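Local coordinates for protein BugD (Bordetella pertussis Tohama I, PDB 2F5X) that is a periplasmic solute-binding protein that binds aspartic acid and probably delivers it to a tripartite tricarboxylate-type transporter, at residues 270-273 / 274-277. Residues are numbered along the deposited sequence; the frame is centred on the assembly and turned at random.
Sequences ERMK and QLGA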
loop_
_atom_site.group_PDB
_atom_site.type_symbol
_atom_site.label_atom_id
_atom_site.label_comp_id
_atom_site.label_asym_id
_atom_site.label_seq_id
_atom_site.Cartn_x
_atom_site.Cartn_y
_atom_site.Cartn_z
ATOM N N GLU A 270 -18.694 0.226 1.141
ATOM C CA GLU A 270 -18.966 1.574 1.643
ATOM C C GLU A 270 -17.740 2.161 2.332
ATOM O O GLU A 270 -17.375 3.317 2.083
ATOM C CB GLU A 270 -20.162 1.595 2.599
ATOM C CG GLU A 270 -20.576 2.992 3.070
ATOM C CD GLU A 270 -20.686 4.024 1.946
ATOM O OE1 GLU A 270 -21.228 3.706 0.860
ATOM O OE2 GLU A 270 -20.222 5.169 2.155
ATOM N N ARG A 271 -17.107 1.363 3.189
ATOM C CA ARG A 271 -15.909 1.820 3.896
ATOM C C ARG A 271 -14.786 2.119 2.913
ATOM O O ARG A 271 -14.117 3.146 3.031
ATOM C CB ARG A 271 -15.449 0.826 4.971
ATOM C CG ARG A 271 -14.226 1.320 5.785
ATOM C CD ARG A 271 -14.495 2.562 6.636
ATOM N NE ARG A 271 -13.349 2.934 7.469
ATOM C CZ ARG A 271 -13.054 4.184 7.843
ATOM N NH1 ARG A 271 -13.811 5.207 7.461
ATOM N NH2 ARG A 271 -11.989 4.416 8.599
HETATM N N MSE A 272 -14.594 1.236 1.933
HETATM C CA MSE A 272 -13.574 1.467 0.907
HETATM C C MSE A 272 -13.856 2.732 0.098
HETATM O O MSE A 272 -12.947 3.544 -0.136
HETATM C CB MSE A 272 -13.424 0.251 -0.023
HETATM C CG MSE A 272 -12.835 -0.994 0.672
HETATM SE SE MSE A 272 -11.110 -0.728 1.598
HETATM C CE MSE A 272 -11.784 -0.564 3.464
ATOM N N LYS A 273 -15.117 2.921 -0.289
ATOM C CA LYS A 273 -15.516 4.104 -1.054
ATOM C C LYS A 273 -15.209 5.395 -0.284
ATOM O O LYS A 273 -14.632 6.337 -0.831
ATOM C CB LYS A 273 -17.004 4.019 -1.421
ATOM C CG LYS A 273 -17.500 5.180 -2.262
ATOM C CD LYS A 273 -19.027 5.171 -2.384
ATOM C CE LYS A 273 -19.513 6.321 -3.252
ATOM N NZ LYS A 273 -19.360 7.635 -2.545
ATOM N N GLN A 274 -15.553 5.412 1.000
ATOM C CA GLN A 274 -15.289 6.576 1.847
ATOM C C GLN A 274 -13.797 6.883 1.924
ATOM O O GLN A 274 -13.402 8.049 1.974
ATOM C CB GLN A 274 -15.835 6.347 3.248
ATOM C CG GLN A 274 -17.358 6.349 3.316
ATOM C CD GLN A 274 -17.882 5.964 4.684
ATOM O OE1 GLN A 274 -17.258 5.169 5.390
ATOM N NE2 GLN A 274 -19.035 6.519 5.062
ATOM N N LEU A 275 -12.984 5.828 1.910
ATOM C CA LEU A 275 -11.530 5.949 2.008
ATOM C C LEU A 275 -10.829 6.073 0.660
ATOM O O LEU A 275 -9.600 6.098 0.604
ATOM C CB LEU A 275 -10.944 4.772 2.794
ATOM C CG LEU A 275 -11.307 4.680 4.280
ATOM C CD1 LEU A 275 -10.721 3.393 4.833
ATOM C CD2 LEU A 275 -10.814 5.900 5.068
ATOM N N GLY A 276 -11.607 6.137 -0.418
ATOM C CA GLY A 276 -11.068 6.403 -1.743
ATOM C C GLY A 276 -10.497 5.194 -2.459
ATOM O O GLY A 276 -9.889 5.331 -3.532
ATOM N N ALA A 277 -10.705 4.013 -1.880
ATOM C CA ALA A 277 -10.219 2.772 -2.471
ATOM C C ALA A 277 -11.197 2.217 -3.494
ATOM O O ALA A 277 -12.409 2.180 -3.254
ATOM C CB ALA A 277 -9.941 1.732 -1.390
#
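Q274 N and L275 N make regular i to i+4 bonds near the end of helix 266-274, onto E270 O and R271 O, before the backbone turns out through G276 in a Schellman motif. In it, A277 N reaches back to M272 O over 2.9 Å, approaching from above the carbonyl plane, while G276 N bonds K273 O at 3.1 Å, 69° out of the plane of the K273 carbonyl. M272 O also receives a weak bond from L275 N. The positive phi of G276, 82°, turns the chain off the helix axis, and a residue without a side chain takes this conformation easily.

Around this frame, R271 has CG anti to the backbone N (chi1 -177°) and a bend at chi2, which carry its guanidinium along the helix toward L275; CD1 of L275 lies over one face of that group, offset toward its rim, and comes within 3.8 Å of NE. This pair packs against helix 193-201, where both touch Q198, and R271 also meets S37 of helix 30-46. Q274 OE1 sits at the guanidinium edge, 4.0 Å from NH1, with the amide plane almost perpendicular. On the solvent side, the bend at chi2 brings the E270 carboxylate beside Q274, OE2 lying 3.3 Å from Q274 CG; Q274 NE2 is also near, but too badly aligned to count as a hydrogen bond.

The interior pairing of M272 and A277 is apolar: A277 CB packs 4.0 Å from both CB and SE of selenomethionine M272.

The example illustrates how a helix C-terminus can be closed: the carbonyls of M272 and K273 receive amide donors from the turn itself, while L275 O turns to T193 OG1, so polar backbone atoms are paired beside an apolar contact that bridges helix and exit.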